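Local coordinates for sensor histidine kinase (Clostridium perfringens, PDB 4ONX), which is a sensor histidine kinase whose single-cache sensor domain probably detects an extracellular signal and passes it to the kinase, at residues V84-R88 with G89-S93. Sequence-based numbering, arbitrary orientation.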
ATOM      1  N   VAL E  84      15.045  16.410  -1.825  1.00 97.90           N
ATOM      2  CA  VAL E  84      14.992  16.677  -3.233  1.00 99.34           C
ATOM      3  C   VAL E  84      14.180  17.940  -3.364  1.00103.17           C
ATOM      4  O   VAL E  84      13.019  18.003  -2.947  1.00 98.90           O
ATOM      5  CB  VAL E  84      14.316  15.544  -4.005  1.00100.66           C
ATOM      6  CG1 VAL E  84      14.222  15.908  -5.481  1.00104.61           C
ATOM      7  CG2 VAL E  84      15.087  14.250  -3.803  1.00 99.75           C
ATOM      8  N   ALA E  85      14.798  18.956  -3.941  1.00112.88           N
ATOM      9  CA  ALA E  85      14.152  20.236  -4.088  1.00115.13           C
ATOM     10  C   ALA E  85      14.180  20.712  -5.517  1.00119.39           C
ATOM     11  O   ALA E  85      15.114  20.427  -6.264  1.00117.19           O
ATOM     12  CB  ALA E  85      14.846  21.255  -3.204  1.00114.85           C
ATOM     13  N   ASP E  86      13.129  21.427  -5.894  1.00129.77           N
ATOM     14  CA  ASP E  86      13.068  22.042  -7.205  1.00133.59           C
ATOM     15  C   ASP E  86      13.466  23.499  -6.950  1.00130.77           C
ATOM     16  O   ASP E  86      13.854  23.844  -5.831  1.00125.58           O
ATOM     17  CB  ASP E  86      11.696  21.873  -7.851  1.00137.30           C
ATOM     18  CG  ASP E  86      10.598  22.550  -7.085  1.00143.23           C
ATOM     19  OD1 ASP E  86      10.885  23.272  -6.101  1.00138.66           O
ATOM     20  OD2 ASP E  86       9.436  22.342  -7.486  1.00157.98           O
HETATM   21  N   MSE E  87      13.376  24.355  -7.955  1.00128.51           N
HETATM   22  CA  MSE E  87      13.806  25.738  -7.765  1.00129.81           C
HETATM   23  C   MSE E  87      12.941  26.508  -6.796  1.00134.05           C
HETATM   24  O   MSE E  87      13.363  27.549  -6.304  1.00140.18           O
HETATM   25  CB  MSE E  87      13.934  26.462  -9.098  1.00129.90           C
HETATM   26  CG  MSE E  87      14.883  25.764 -10.083  1.00126.80           C
HETATM   27 SE   MSE E  87      16.729  25.467  -9.433  0.74126.37          SE
HETATM   28  CE  MSE E  87      16.850  26.632  -7.871  1.00130.65           C
ATOM     29  N   ARG E  88      11.737  26.017  -6.500  1.00134.71           N
ATOM     30  CA  ARG E  88      10.841  26.696  -5.555  1.00141.21           C
ATOM     31  C   ARG E  88      11.192  26.303  -4.117  1.00137.86           C
ATOM     32  O   ARG E  88      11.085  27.104  -3.194  1.00136.40           O
ATOM     33  CB  ARG E  88       9.379  26.341  -5.893  1.00143.92           C
ATOM     34  CG  ARG E  88       8.271  27.033  -5.016  1.00150.31           C
ATOM     35  CD  ARG E  88       7.870  26.212  -3.800  1.00147.86           C
ATOM     36  NE  ARG E  88       7.013  26.990  -2.900  1.00158.88           N
ATOM     37  CZ  ARG E  88       5.726  27.303  -3.092  1.00163.13           C
ATOM     38  NH1 ARG E  88       5.076  26.933  -4.192  1.00164.58           N
ATOM     39  NH2 ARG E  88       5.083  28.026  -2.175  1.00166.81           N
ATOM     40  N   GLY E  89      11.624  25.065  -3.928  1.00132.02           N
ATOM     41  CA  GLY E  89      11.998  24.605  -2.603  1.00130.84           C
ATOM     42  C   GLY E  89      11.905  23.106  -2.456  1.00125.66           C
ATOM     43  O   GLY E  89      11.762  22.372  -3.435  1.00121.45           O
ATOM     44  N   VAL E  90      12.003  22.652  -1.214  1.00125.84           N
ATOM     45  CA  VAL E  90      11.934  21.230  -0.901  1.00118.85           C
ATOM     46  C   VAL E  90      10.643  20.658  -1.453  1.00114.66           C
ATOM     47  O   VAL E  90       9.571  21.181  -1.181  1.00112.94           O
ATOM     48  CB  VAL E  90      12.005  20.992   0.618  1.00120.85           C
ATOM     49  CG1 VAL E  90      11.719  19.536   0.961  1.00116.85           C
ATOM     50  CG2 VAL E  90      13.368  21.414   1.150  1.00124.55           C
ATOM     51  N   LYS E  91      10.760  19.587  -2.233  1.00110.92           N
ATOM     52  CA  LYS E  91       9.610  18.948  -2.850  1.00108.23           C
ATOM     53  C   LYS E  91       9.380  17.577  -2.211  1.00106.86           C
ATOM     54  O   LYS E  91       8.281  17.283  -1.759  1.00109.70           O
ATOM     55  CB  LYS E  91       9.845  18.827  -4.354  1.00105.54           C
ATOM     56  CG  LYS E  91       8.628  18.426  -5.168  1.00108.55           C
ATOM     57  CD  LYS E  91       8.988  18.460  -6.649  1.00111.72           C
ATOM     58  CE  LYS E  91       7.899  18.322  -7.648  1.00121.44           C
ATOM     59  NZ  LYS E  91       6.824  17.480  -7.131  1.00127.46           N
ATOM     60  N   TYR E  92      10.415  16.742  -2.180  1.00102.99           N
ATOM     61  CA  TYR E  92      10.328  15.424  -1.560  1.00100.67           C
ATOM     62  C   TYR E  92      11.375  15.370  -0.469  1.00 98.80           C
ATOM     63  O   TYR E  92      12.361  16.110  -0.508  1.00104.21           O
ATOM     64  CB  TYR E  92      10.575  14.315  -2.565  1.00 98.92           C
ATOM     65  CG  TYR E  92       9.694  14.394  -3.789  1.00102.39           C
ATOM     66  CD1 TYR E  92       8.326  14.163  -3.700  1.00104.63           C
ATOM     67  CD2 TYR E  92      10.234  14.657  -5.038  1.00101.00           C
ATOM     68  CE1 TYR E  92       7.516  14.224  -4.818  1.00108.38           C
ATOM     69  CE2 TYR E  92       9.436  14.718  -6.162  1.00103.29           C
ATOM     70  CZ  TYR E  92       8.078  14.500  -6.051  1.00107.74           C
ATOM     71  OH  TYR E  92       7.266  14.556  -7.171  1.00112.22           O
ATOM     72  N   SER E  93      11.150  14.516   0.519  1.00 97.53           N
ATOM     73  CA  SER E  93      12.067  14.415   1.633  1.00101.57           C
ATOM     74  C   SER E  93      11.813  13.208   2.501  1.00102.41           C
ATOM     75  O   SER E  93      10.675  12.848   2.746  1.00120.59           O
ATOM     76  CB  SER E  93      11.946  15.664   2.517  1.00107.43           C
ATOM     77  OG  SER E  93      12.683  15.510   3.711  1.00106.78           O
TER
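V84 and Y92 form an antiparallel hydrogen-bonded pair: V84 N donates to Y92 O (3.0 Å, nearly straight at 173°) and Y92 N returns a bond to V84 O. The short strand segments 84-86 and 90-93 run at 161° to each other. V84 O is gripped twice, because K91 N also donates to it at 2.8 Å, both donors lying in the carbonyl plane. K91 and Y92 thus oppose the single residue V84, and the register slips by one, so that A85 pairs with V90 as a non-hydrogen-bonded pair. Beyond it, D86 N bonds G89 O at 3.0 Å and closes the turn; the return bond from G89 N to D86 O is weak.

Within the turn, D86 has CG between its backbone N and carbonyl carbon (chi1 63°), which brings the carboxylate to R88 N and G89 N. Its OD1 takes G89 N (2.9 Å) nearly along the C-O axis and R88 N from above the carboxylate plane, the latter defining an Asx turn.

V84 CB and Y92 CB meet at 4.2 Å on one face of the hairpin. V84 CG1 lies at the edge of the tyrosine ring. K91 CG sits 3.9 Å above one face of the Y92 ring, offset toward the rim, and the lysine chain, extended to CD and bent at its last torsion, brings NZ to a hydrogen bond with Y92 OH. E60 O also binds NZ, and D55 OD2 and N62 N bind the hydroxyl, tying the hairpin to helix 50-58 and the link that follows it. The whole is a tight beta hairpin with a classic beta bulge, its second strand, 90-95, outermost in this chain's four-stranded antiparallel sheet of a cache-type sensor domain.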